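Putative Glycosidase (PDB 3R67) is a putative glycosidase with a five-bladed beta-propeller fold, its precise activity remaining unassigned. Local coordinates at residues D11-D16 with D299-P304; V63-R68 with L93-M98; P101-A106 with Q155-Y160. All coordinates share one frame; numbering follows the deposited sequence.

In this beta-propeller, contacts 2 and 3 are neighbours and contact 1 stands apart. Contact 2 lies within the blade of strands 50-59, 62-70, 82-89 and 96-97; contact 3 joins the chain leaving this blade to the outer edge of the next. Their centres are about 17 Å apart, and they touch: SE of the selenomethionine Met98 lies 3.4 Å from NE2 of Gln155. Contact 1 encloses both in sequence; its centre is about 28 Å from that of contact 2 and about 35 Å from that of contact 3, on the opposite side of the chain's centre from contact 3. A 1,2-ethanediol, probably from the crystallisation liquor, binds Arg300 in contact 1; 1,2-ethanediol also lies about 4 Å from the side chains of Met98 and of Gln155.

Contact 1 of 3, residues D11-D16 with D299-P304; sequences DWAWAD and DRLDKP. With EDO (1,2-ethanediol), chain F.
The outermost strand, 297-300, of one propeller blade is met here by the N-terminal loop, and Trp12 makes most of the contact. Its CG sits in the crowded position between the backbone N and the carbonyl carbon (chi1 58°), and NE1 donates a nearly straight hydrogen bond to Asp299 OD2 at 2.9 Å. The oxygen lies close to the indole plane, whereas the N-H comes in from above the carboxylate plane, the two flat groups being turned 64° apart. OD1 of the same carboxylate receives a weak bond from Arg300 N, so both oxygens have a partner and the rotation of the group is restrained. The blade consists of strands 245-255, 258-266, 282-289 and 297-300, and the indole also rests on Leu260, Gln286 and Leu288 of its two middle strands, 258-266 and 282-289. Beyond the polar end, Leu301 slides past the ring in the opposite direction, its CD2 3.9 Å from Trp12 CH2 and equally close to Ala13 CB. Arg300 turns away from the loop on an extended chain. There NH1 donates at 2.9 Å to O1 of a 1,2-ethanediol that is also hydrogen-bonded to Thr235 OG1, while NH2 forms a salt bridge with Asp242 and NE a hydrogen bond with Tyr263 OH.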
# COMPACT_ATOMS: atom_id res chain seq x y z
N ASP A 11 21.97 -10.57 -2.89
CA ASP A 11 21.75 -10.99 -1.51
C ASP A 11 21.08 -9.90 -0.64
O ASP A 11 20.55 -10.24 0.41
CB ASP A 11 23.07 -11.43 -0.84
CG ASP A 11 24.05 -10.30 -0.62
OD1 ASP A 11 24.53 -9.73 -1.63
OD2 ASP A 11 24.31 -9.96 0.55
N TRP A 12 21.04 -8.61 -1.09
CA TRP A 12 20.33 -7.55 -0.33
C TRP A 12 18.79 -7.71 -0.44
O TRP A 12 18.05 -7.14 0.37
CB TRP A 12 20.74 -6.14 -0.79
CG TRP A 12 20.51 -5.82 -2.25
CD1 TRP A 12 21.44 -5.82 -3.23
CD2 TRP A 12 19.28 -5.39 -2.87
NE1 TRP A 12 20.88 -5.41 -4.42
CE2 TRP A 12 19.55 -5.18 -4.23
CE3 TRP A 12 17.97 -5.18 -2.40
CZ2 TRP A 12 18.56 -4.78 -5.14
CZ3 TRP A 12 16.99 -4.81 -3.31
CH2 TRP A 12 17.29 -4.60 -4.66
N ALA A 13 18.31 -8.42 -1.48
CA ALA A 13 16.88 -8.58 -1.76
C ALA A 13 16.25 -9.65 -0.90
O ALA A 13 16.87 -10.67 -0.61
CB ALA A 13 16.69 -8.95 -3.23
N TRP A 14 15.01 -9.41 -0.53
CA TRP A 14 14.14 -10.36 0.19
C TRP A 14 13.26 -11.04 -0.84
O TRP A 14 12.12 -10.62 -1.05
CB TRP A 14 13.32 -9.64 1.28
CG TRP A 14 14.10 -9.02 2.39
CD1 TRP A 14 15.46 -8.96 2.53
CD2 TRP A 14 13.55 -8.35 3.53
NE1 TRP A 14 15.79 -8.31 3.70
CE2 TRP A 14 14.63 -7.92 4.33
CE3 TRP A 14 12.24 -8.07 3.95
CZ2 TRP A 14 14.45 -7.25 5.55
CZ3 TRP A 14 12.06 -7.38 5.13
CH2 TRP A 14 13.16 -6.97 5.91
N ALA A 15 13.84 -11.96 -1.59
CA ALA A 15 13.20 -12.59 -2.74
C ALA A 15 12.38 -13.83 -2.37
O ALA A 15 11.35 -14.08 -3.00
CB ALA A 15 14.26 -13.00 -3.73
N ASP A 16 12.79 -14.57 -1.34
CA ASP A 16 12.21 -15.85 -0.95
C ASP A 16 10.83 -15.71 -0.19
O ASP A 16 10.62 -16.37 0.84
CB ASP A 16 13.22 -16.62 -0.07
CG ASP A 16 12.91 -18.10 0.12
OD1 ASP A 16 12.31 -18.71 -0.81
OD2 ASP A 16 13.32 -18.66 1.17
N ASP A 299 20.87 -0.06 -5.78
CA ASP A 299 20.60 -1.15 -6.71
C ASP A 299 19.07 -1.40 -6.80
O ASP A 299 18.29 -0.84 -6.01
CB ASP A 299 21.35 -2.42 -6.26
CG ASP A 299 21.50 -3.49 -7.33
OD1 ASP A 299 21.29 -3.16 -8.54
OD2 ASP A 299 21.88 -4.62 -6.98
N ARG A 300 18.66 -2.20 -7.79
CA ARG A 300 17.28 -2.47 -8.14
C ARG A 300 17.18 -3.81 -8.87
O ARG A 300 18.11 -4.17 -9.59
CB ARG A 300 16.79 -1.30 -9.01
CG ARG A 300 15.35 -1.27 -9.43
CD ARG A 300 15.22 0.04 -10.17
NE ARG A 300 13.89 0.25 -10.74
CZ ARG A 300 13.60 1.27 -11.52
NH1 ARG A 300 14.54 2.15 -11.85
NH2 ARG A 300 12.38 1.40 -12.02
N LEU A 301 16.08 -4.55 -8.67
CA LEU A 301 15.88 -5.84 -9.34
C LEU A 301 15.48 -5.60 -10.79
O LEU A 301 14.65 -4.73 -11.05
CB LEU A 301 14.82 -6.69 -8.62
CG LEU A 301 15.04 -7.08 -7.13
CD1 LEU A 301 13.94 -8.06 -6.67
CD2 LEU A 301 16.43 -7.73 -6.88
N ASP A 302 16.07 -6.35 -11.73
CA ASP A 302 15.78 -6.23 -13.17
C ASP A 302 14.65 -7.20 -13.57
O ASP A 302 14.06 -7.07 -14.65
CB ASP A 302 17.05 -6.47 -13.99
CG ASP A 302 18.07 -5.34 -13.80
OD1 ASP A 302 17.67 -4.24 -13.30
OD2 ASP A 302 19.26 -5.53 -14.16
N LYS A 303 14.32 -8.12 -12.66
CA LYS A 303 13.24 -9.10 -12.76
C LYS A 303 12.41 -9.05 -11.51
O LYS A 303 12.96 -8.81 -10.43
CB LYS A 303 13.77 -10.53 -13.01
CG LYS A 303 14.22 -10.80 -14.42
CD LYS A 303 14.64 -12.25 -14.60
CE LYS A 303 14.45 -12.76 -16.02
NZ LYS A 303 15.22 -11.98 -17.02
N PRO A 304 11.09 -9.26 -11.60
CA PRO A 304 10.26 -9.20 -10.38
C PRO A 304 10.53 -10.38 -9.43
O PRO A 304 10.87 -11.46 -9.91
CB PRO A 304 8.83 -9.27 -10.92
CG PRO A 304 8.95 -9.90 -12.27
CD PRO A 304 10.27 -9.51 -12.81
C1 EDO F . 15.50 5.43 -11.94
O1 EDO F . 15.03 4.76 -13.12
C2 EDO F . 16.14 6.80 -12.19
O2 EDO F . 15.19 7.74 -12.73

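Contact 2 of 3, residues V63-R68 with L93-M98; sequences VVVLYR and LHFNRM
Phe95, Tyr67 and Arg97 lose the most surface in this contact, and they form two separate meetings, one apolar and one polar. The side chains of Phe95 and Val65 cross at about a right angle: CE2 of Phe95 lies 3.5 Å from Val65 CG2, the branch anti to the carbonyl carbon. The neighbouring ring atom CZ is 4.0 Å from Val63 CG1, and CE2 also comes 3.7 Å from the backbone O of Val63. Strands 62-70 and 96-97 are not direct neighbours in the antiparallel blade; strand 82-89 lies between them, so these side chains reach each other over it, Phe95 also touching Ser89. Tyr338 of strand 334-341, in another blade, packs against Val63 and Val65. Further along, the Tyr67 ring is carried toward Arg97 with CG in the crowded position between the backbone N and the carbonyl carbon (chi1 54°). Arg97 bends at chi3 (66°), setting its guanidinium almost perpendicular to the phenol ring. NE then donates to Tyr67 OH at 3.3 Å, a rather long bond that runs near the guanidinium plane. OE1 of Glu47 binds both groups, through a hydrogen bond with Tyr67 OH and a salt bridge with Arg97 NH2, and its negative charge probably helps to balance that of the guanidinium.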
# COMPACT_ATOMS: atom_id res chain seq x y z
N VAL A 63 -1.67 -9.65 14.13
CA VAL A 63 -1.50 -9.08 12.80
C VAL A 63 -2.85 -8.51 12.41
O VAL A 63 -3.84 -9.24 12.44
CB VAL A 63 -0.95 -10.08 11.74
CG1 VAL A 63 -0.82 -9.41 10.38
CG2 VAL A 63 0.39 -10.69 12.17
N VAL A 64 -2.92 -7.21 12.08
CA VAL A 64 -4.17 -6.59 11.67
C VAL A 64 -4.03 -6.16 10.23
O VAL A 64 -3.09 -5.46 9.89
CB VAL A 64 -4.60 -5.41 12.58
CG1 VAL A 64 -5.84 -4.71 12.03
CG2 VAL A 64 -4.84 -5.88 14.01
N VAL A 65 -4.96 -6.62 9.38
CA VAL A 65 -5.00 -6.31 7.96
C VAL A 65 -6.20 -5.38 7.74
O VAL A 65 -7.33 -5.73 8.12
CB VAL A 65 -5.03 -7.60 7.07
CG1 VAL A 65 -5.50 -7.32 5.65
CG2 VAL A 65 -3.68 -8.32 7.08
N LEU A 66 -5.95 -4.20 7.18
CA LEU A 66 -7.01 -3.24 6.85
C LEU A 66 -7.21 -3.32 5.34
O LEU A 66 -6.37 -2.82 4.59
CB LEU A 66 -6.71 -1.79 7.34
CG LEU A 66 -6.44 -1.61 8.85
CD1 LEU A 66 -6.10 -0.17 9.16
CD2 LEU A 66 -7.65 -2.05 9.71
N TYR A 67 -8.23 -4.06 4.90
CA TYR A 67 -8.41 -4.35 3.48
C TYR A 67 -9.37 -3.39 2.80
O TYR A 67 -10.41 -3.03 3.35
CB TYR A 67 -8.89 -5.79 3.24
CG TYR A 67 -10.15 -6.20 3.98
CD1 TYR A 67 -10.08 -6.75 5.26
CD2 TYR A 67 -11.40 -6.13 3.37
CE1 TYR A 67 -11.23 -7.16 5.93
CE2 TYR A 67 -12.56 -6.52 4.03
CZ TYR A 67 -12.47 -7.06 5.31
OH TYR A 67 -13.59 -7.47 5.98
N ARG A 68 -9.02 -3.02 1.57
CA ARG A 68 -9.86 -2.20 0.73
C ARG A 68 -11.06 -3.03 0.24
O ARG A 68 -10.88 -4.05 -0.44
CB ARG A 68 -9.03 -1.65 -0.45
CG ARG A 68 -9.87 -0.85 -1.42
CD ARG A 68 -9.08 -0.43 -2.62
NE ARG A 68 -9.97 0.12 -3.64
CZ ARG A 68 -9.56 0.60 -4.80
NH1 ARG A 68 -8.26 0.62 -5.10
NH2 ARG A 68 -10.43 1.06 -5.68
N LEU A 93 -1.63 -15.87 9.34
CA LEU A 93 -2.12 -16.73 8.25
C LEU A 93 -3.63 -16.90 8.29
O LEU A 93 -4.27 -16.81 7.23
CB LEU A 93 -1.46 -18.12 8.32
CG LEU A 93 0.07 -18.24 8.31
CD1 LEU A 93 0.49 -19.69 8.48
CD2 LEU A 93 0.66 -17.66 7.05
N HIS A 94 -4.21 -17.19 9.48
CA HIS A 94 -5.65 -17.36 9.61
C HIS A 94 -6.26 -16.11 10.24
O HIS A 94 -5.88 -15.70 11.32
CB HIS A 94 -6.03 -18.61 10.40
CG HIS A 94 -7.53 -18.75 10.52
ND1 HIS A 94 -8.30 -19.24 9.47
CD2 HIS A 94 -8.35 -18.39 11.53
CE1 HIS A 94 -9.55 -19.18 9.89
NE2 HIS A 94 -9.63 -18.68 11.12
N PHE A 95 -7.22 -15.53 9.55
CA PHE A 95 -7.83 -14.27 9.94
C PHE A 95 -9.29 -14.35 10.24
O PHE A 95 -10.03 -15.11 9.61
CB PHE A 95 -7.65 -13.26 8.77
CG PHE A 95 -6.25 -12.70 8.69
CD1 PHE A 95 -5.22 -13.42 8.08
CD2 PHE A 95 -5.95 -11.46 9.24
CE1 PHE A 95 -3.92 -12.92 8.05
CE2 PHE A 95 -4.65 -10.96 9.21
CZ PHE A 95 -3.64 -11.69 8.61
N ASN A 96 -9.72 -13.53 11.22
CA ASN A 96 -11.11 -13.26 11.59
C ASN A 96 -11.42 -11.86 11.14
O ASN A 96 -10.49 -11.08 10.91
CB ASN A 96 -11.41 -13.48 13.05
CG ASN A 96 -11.48 -14.94 13.42
OD1 ASN A 96 -12.33 -15.69 12.92
ND2 ASN A 96 -10.63 -15.35 14.34
N ARG A 97 -12.69 -11.53 10.93
CA ARG A 97 -13.05 -10.22 10.38
C ARG A 97 -14.20 -9.56 11.10
O ARG A 97 -15.15 -10.21 11.54
CB ARG A 97 -13.46 -10.40 8.90
CG ARG A 97 -12.32 -10.78 7.95
CD ARG A 97 -12.79 -11.55 6.73
NE ARG A 97 -13.64 -10.76 5.84
CZ ARG A 97 -14.14 -11.22 4.70
NH1 ARG A 97 -13.93 -12.47 4.33
NH2 ARG A 97 -14.88 -10.43 3.94
N MSE A 98 -14.13 -8.22 11.18
CA MSE A 98 -15.24 -7.41 11.65
C MSE A 98 -16.28 -7.36 10.54
O MSE A 98 -15.92 -7.48 9.36
CB MSE A 98 -14.77 -6.02 12.09
CG MSE A 98 -14.02 -6.07 13.43
SE MSE A 98 -13.42 -4.33 14.05
CE MSE A 98 -15.15 -3.38 14.10

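Contact 3 of 3, residues P101-A106 with Q155-Y160; sequences PVFYPA and QIWEKY
Phe103 turns an edge of its ring onto the face of the five-membered ring of Trp157, in a T-shaped pair with centroids 5.2 Å apart and planes at 76°. Its CD1 lies 3.6 Å from Trp157 CG and as near to Trp157 CB. The pair joins two blades of the propeller: Phe103 belongs to the connection that follows strand 96-97, and Trp157 comes just ahead of strand 158-162, the outer strand of the next blade. CG of Phe103 is anti to the backbone N (chi1 -164°), which extends the ring from the loop into the next blade, where it also touches Ala149 of strand 144-151 and Met134 of strand 132-139 and meets Tyr136 edge-to-face. A weak hydrogen bond from Trp157 NE1 to Leu154 O helps to set the indole. On the pyrrole part of the indole, CD1 comes 3.7 Å from the backbone O of Val102, and the Val102 side chain packs against the bent Gln155, CG1 lying 4.2 Å from OE1. Lys159, extended beyond CG, approaches Phe103 tip to tip, with CE 3.7 Å from CZ of the ring. NZ is 5.1 Å from the Phe103 ring centroid, at most a weak cation-pi attraction. Its charge is instead met by salt bridges to Asp108 and Glu114. NZ also donates to Tyr104 O at 2.9 Å, standing above the carbonyl plane with a C=O...N angle of 135°.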
# COMPACT_ATOMS: atom_id res chain seq x y z
N PRO A 101 -17.06 -1.81 8.31
CA PRO A 101 -15.76 -1.18 8.01
C PRO A 101 -15.32 -0.29 9.17
O PRO A 101 -16.17 0.14 9.96
CB PRO A 101 -16.03 -0.38 6.73
CG PRO A 101 -17.45 -0.03 6.80
CD PRO A 101 -18.14 -1.15 7.56
N VAL A 102 -14.01 -0.00 9.28
CA VAL A 102 -13.49 0.85 10.37
C VAL A 102 -13.08 2.24 9.81
O VAL A 102 -12.89 3.18 10.59
CB VAL A 102 -12.30 0.18 11.13
CG1 VAL A 102 -12.79 -1.03 11.93
CG2 VAL A 102 -11.15 -0.19 10.19
N PHE A 103 -12.98 2.37 8.48
CA PHE A 103 -12.56 3.60 7.83
C PHE A 103 -13.32 3.75 6.52
O PHE A 103 -13.38 2.80 5.72
CB PHE A 103 -11.04 3.60 7.62
CG PHE A 103 -10.47 4.96 7.32
CD1 PHE A 103 -10.20 5.85 8.36
CD2 PHE A 103 -10.14 5.32 6.02
CE1 PHE A 103 -9.64 7.10 8.09
CE2 PHE A 103 -9.56 6.56 5.76
CZ PHE A 103 -9.33 7.44 6.79
N TYR A 104 -13.96 4.92 6.32
CA TYR A 104 -14.84 5.13 5.17
C TYR A 104 -15.18 6.58 4.95
O TYR A 104 -15.04 7.36 5.89
CB TYR A 104 -16.17 4.34 5.42
CG TYR A 104 -16.69 4.45 6.83
CD1 TYR A 104 -17.49 5.52 7.22
CD2 TYR A 104 -16.39 3.48 7.79
CE1 TYR A 104 -17.95 5.63 8.53
CE2 TYR A 104 -16.82 3.60 9.10
CZ TYR A 104 -17.61 4.68 9.46
OH TYR A 104 -18.04 4.80 10.75
N PRO A 105 -15.74 6.97 3.77
CA PRO A 105 -16.20 8.35 3.61
C PRO A 105 -17.38 8.62 4.55
O PRO A 105 -18.28 7.77 4.70
CB PRO A 105 -16.59 8.44 2.12
CG PRO A 105 -16.91 7.09 1.72
CD PRO A 105 -16.01 6.19 2.54
N ALA A 106 -17.34 9.75 5.25
CA ALA A 106 -18.38 10.11 6.22
C ALA A 106 -18.73 11.59 6.10
O ALA A 106 -18.12 12.31 5.30
CB ALA A 106 -17.92 9.77 7.63
N GLN A 155 -9.32 1.48 15.23
CA GLN A 155 -10.80 1.57 15.14
C GLN A 155 -11.24 3.01 14.96
O GLN A 155 -12.06 3.31 14.10
CB GLN A 155 -11.46 1.01 16.41
CG GLN A 155 -11.08 -0.39 16.82
CD GLN A 155 -11.91 -1.48 16.21
OE1 GLN A 155 -13.14 -1.39 16.09
NE2 GLN A 155 -11.32 -2.65 16.16
N ILE A 156 -10.73 3.89 15.85
CA ILE A 156 -11.03 5.32 15.90
C ILE A 156 -9.92 6.05 15.18
O ILE A 156 -8.80 6.10 15.67
CB ILE A 156 -11.23 5.83 17.37
CG1 ILE A 156 -12.18 4.93 18.22
CG2 ILE A 156 -11.66 7.30 17.40
CD1 ILE A 156 -13.61 4.70 17.72
N TRP A 157 -10.24 6.61 14.00
CA TRP A 157 -9.28 7.33 13.17
C TRP A 157 -9.54 8.83 13.11
O TRP A 157 -10.69 9.27 13.01
CB TRP A 157 -9.28 6.77 11.75
CG TRP A 157 -8.76 5.37 11.66
CD1 TRP A 157 -9.49 4.22 11.76
CD2 TRP A 157 -7.39 4.96 11.46
NE1 TRP A 157 -8.66 3.12 11.63
CE2 TRP A 157 -7.37 3.55 11.47
CE3 TRP A 157 -6.18 5.66 11.27
CZ2 TRP A 157 -6.17 2.83 11.32
CZ3 TRP A 157 -5.00 4.95 11.16
CH2 TRP A 157 -5.00 3.55 11.17
N GLU A 158 -8.46 9.61 13.15
CA GLU A 158 -8.49 11.07 12.99
C GLU A 158 -7.97 11.38 11.60
O GLU A 158 -6.86 10.96 11.28
CB GLU A 158 -7.67 11.75 14.11
CG GLU A 158 -8.42 12.82 14.90
CD GLU A 158 -8.64 14.15 14.20
OE1 GLU A 158 -7.67 14.95 14.12
OE2 GLU A 158 -9.79 14.43 13.80
N LYS A 159 -8.81 12.03 10.75
CA LYS A 159 -8.47 12.40 9.37
C LYS A 159 -7.85 13.80 9.35
O LYS A 159 -8.44 14.75 9.89
CB LYS A 159 -9.69 12.34 8.44
CG LYS A 159 -10.28 10.95 8.25
CD LYS A 159 -11.51 11.02 7.35
CE LYS A 159 -12.21 9.68 7.22
NZ LYS A 159 -13.43 9.76 6.38
N TYR A 160 -6.69 13.94 8.70
CA TYR A 160 -5.98 15.21 8.63
C TYR A 160 -5.97 15.83 7.23
O TYR A 160 -5.54 16.98 7.09
CB TYR A 160 -4.53 15.02 9.10
CG TYR A 160 -4.46 14.78 10.59
CD1 TYR A 160 -4.52 15.84 11.49
CD2 TYR A 160 -4.41 13.49 11.10
CE1 TYR A 160 -4.52 15.61 12.86
CE2 TYR A 160 -4.40 13.25 12.47
CZ TYR A 160 -4.45 14.32 13.35
OH TYR A 160 -4.42 14.11 14.71